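Local coordinates for YjbQ family protein (Sulfolobus solfataricus, PDB 1VPH) that is of unknown function but belongs to the YjbQ (UPF0047) family, assembles as a trimer and binds a potassium ion, at residues 64-69 against 123-128. Numbering follows the deposited sequence.
Sequences ANEHER and GTWQNI
The side chains of E66 and W125 run alongside each other in one direction just beyond the ends of the antiparallel strands 60-65 and 127-132 of a three-stranded sheet, W125 in the type I turn G123 to Q126 that leads into the second. The E66 chain is extended, with CG anti to the backbone N (chi1 -172°), and runs along the base of the indole: its CG sits 3.7 Å from W125 CB. The carboxylate reaches the pyrrole side of the ring, OE2 lying 3.7 Å from W125 CD1, with the two planes turned 39° apart. T124 CG2 covers one face of the same indole, 3.4 Å above its plane. An alanine here removes the chain that lies along the indole and would probably leave that side of W125 uncovered and the ring freer to turn. Beside this pair, N65 and N127 form an antiparallel hydrogen-bonded pair, N65 N donating to N127 O at 2.8 Å and N127 N returning a bond to N65 O. The N65 side chain turns to the second subunit: OD1 is hydrogen-bonded to ND1 of that subunit's H101, a potassium ligand, and ND2 donates to O of its S58, so the strand end also belongs to the subunit interface. On the N127 side, ND2 lies 3.7 Å from H67 CB, and both ND2 and H67 ND1 bond to D32 OD2, which ties the two side chains together. A water also bridges H67 and N127, accepting from H67 N at 2.8 Å and donating a weak bond to N127 OD1.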
loop_
_atom_site.group_PDB
_atom_site.type_symbol
_atom_site.label_atom_id
_atom_site.label_comp_id
_atom_site.label_asym_id
_atom_site.label_seq_id
_atom_site.Cartn_x
_atom_site.Cartn_y
_atom_site.Cartn_z
ATOM N N ALA C 64 -0.971 1.507 9.564
ATOM C CA ALA C 64 -0.707 2.644 10.425
ATOM C C ALA C 64 -2.007 3.352 10.810
ATOM O O ALA C 64 -2.895 3.614 9.964
ATOM C CB ALA C 64 0.264 3.580 9.749
ATOM N N ASN C 65 -2.213 3.500 12.106
ATOM C CA ASN C 65 -3.382 4.229 12.578
ATOM C C ASN C 65 -3.211 4.609 14.030
ATOM O O ASN C 65 -2.103 4.549 14.541
ATOM C CB ASN C 65 -4.674 3.493 12.293
ATOM C CG ASN C 65 -5.710 4.429 11.844
ATOM O OD1 ASN C 65 -6.477 4.934 12.676
ATOM N ND2 ASN C 65 -5.668 4.805 10.526
ATOM N N GLU C 66 -4.294 5.049 14.666
ATOM C CA GLU C 66 -4.213 5.599 15.985
ATOM C C GLU C 66 -4.214 4.547 17.061
ATOM O O GLU C 66 -5.070 3.649 17.063
ATOM C CB GLU C 66 -5.385 6.549 16.243
ATOM C CG GLU C 66 -5.220 7.290 17.553
ATOM C CD GLU C 66 -6.277 8.347 17.791
ATOM O OE1 GLU C 66 -6.956 8.808 16.831
ATOM O OE2 GLU C 66 -6.404 8.722 18.980
ATOM N N HIS C 67 -3.279 4.689 18.011
ATOM C CA HIS C 67 -3.211 3.771 19.123
ATOM C C HIS C 67 -4.242 4.166 20.156
ATOM O O HIS C 67 -3.939 4.962 21.035
ATOM C CB HIS C 67 -1.837 3.787 19.777
ATOM C CG HIS C 67 -1.625 2.655 20.716
ATOM N ND1 HIS C 67 -0.593 1.750 20.563
ATOM C CD2 HIS C 67 -2.296 2.285 21.842
ATOM C CE1 HIS C 67 -0.627 0.887 21.570
ATOM N NE2 HIS C 67 -1.663 1.170 22.340
ATOM N N GLU C 68 -5.446 3.624 20.028
ATOM C CA GLU C 68 -6.479 3.774 21.032
ATOM C C GLU C 68 -7.112 2.389 21.151
ATOM O O GLU C 68 -7.390 1.720 20.168
ATOM C CB GLU C 68 -7.479 4.866 20.652
ATOM C CG GLU C 68 -8.486 5.128 21.742
ATOM C CD GLU C 68 -9.698 4.160 21.726
ATOM O OE1 GLU C 68 -10.239 3.875 20.633
ATOM O OE2 GLU C 68 -10.153 3.742 22.831
ATOM N N ARG C 69 -7.274 1.924 22.370
ATOM C CA ARG C 69 -7.571 0.517 22.593
ATOM C C ARG C 69 -8.915 0.111 21.985
ATOM O O ARG C 69 -9.025 -0.975 21.401
ATOM C CB ARG C 69 -7.498 0.217 24.129
ATOM C CG ARG C 69 -7.989 -1.155 24.484
ATOM C CD ARG C 69 -7.772 -1.492 25.957
ATOM N NE ARG C 69 -8.797 -2.419 26.414
ATOM N N GLY C 123 1.819 11.453 11.438
ATOM C CA GLY C 123 0.905 12.262 12.215
ATOM C C GLY C 123 1.021 11.961 13.693
ATOM O O GLY C 123 1.553 10.911 14.110
ATOM N N THR C 124 0.481 12.896 14.485
ATOM C CA THR C 124 0.379 12.700 15.917
ATOM C C THR C 124 -0.320 11.369 16.236
ATOM O O THR C 124 0.082 10.700 17.191
ATOM C CB THR C 124 -0.319 13.902 16.592
ATOM O OG1 THR C 124 0.363 15.123 16.230
ATOM C CG2 THR C 124 -0.363 13.746 18.113
ATOM N N TRP C 125 -1.345 10.989 15.459
ATOM C CA TRP C 125 -2.150 9.803 15.786
ATOM C C TRP C 125 -1.980 8.684 14.750
ATOM O O TRP C 125 -2.856 7.863 14.559
ATOM C CB TRP C 125 -3.588 10.220 16.037
ATOM C CG TRP C 125 -3.620 11.178 17.207
ATOM C CD1 TRP C 125 -3.428 10.875 18.542
ATOM C CD2 TRP C 125 -3.766 12.582 17.135
ATOM N NE1 TRP C 125 -3.492 12.011 19.291
ATOM C CE2 TRP C 125 -3.704 13.076 18.452
ATOM C CE3 TRP C 125 -3.975 13.474 16.086
ATOM C CZ2 TRP C 125 -3.831 14.428 18.743
ATOM C CZ3 TRP C 125 -4.108 14.799 16.368
ATOM C CH2 TRP C 125 -4.033 15.278 17.687
ATOM N N GLN C 126 -0.777 8.642 14.173
ATOM C CA GLN C 126 -0.432 7.690 13.180
ATOM C C GLN C 126 0.663 6.763 13.687
ATOM O O GLN C 126 1.842 7.045 13.548
ATOM C CB GLN C 126 0.074 8.465 11.964
ATOM C CG GLN C 126 0.075 7.705 10.704
ATOM C CD GLN C 126 0.284 8.633 9.512
ATOM O OE1 GLN C 126 0.948 9.655 9.641
ATOM N NE2 GLN C 126 -0.338 8.313 8.363
ATOM N N ASN C 127 0.268 5.642 14.286
ATOM C CA ASN C 127 1.236 4.706 14.855
ATOM C C ASN C 127 1.330 3.528 13.901
ATOM O O ASN C 127 0.397 3.266 13.118
ATOM C CB ASN C 127 0.773 4.267 16.247
ATOM C CG ASN C 127 1.046 5.334 17.319
ATOM O OD1 ASN C 127 0.938 6.549 17.087
ATOM N ND2 ASN C 127 1.462 4.877 18.469
ATOM N N ILE C 128 2.438 2.801 13.999
ATOM C CA ILE C 128 2.717 1.693 13.093
ATOM C C ILE C 128 2.442 0.371 13.799
ATOM O O ILE C 128 2.950 0.132 14.919
ATOM C CB ILE C 128 4.155 1.703 12.667
ATOM C CG1 ILE C 128 4.516 3.049 12.017
ATOM C CG2 ILE C 128 4.390 0.573 11.699
ATOM C CD1 ILE C 128 5.920 3.161 11.540
HETATM O O HOH W 1 -2.220 5.934 8.479
HETATM O O HOH W 2 -1.574 6.928 17.964
#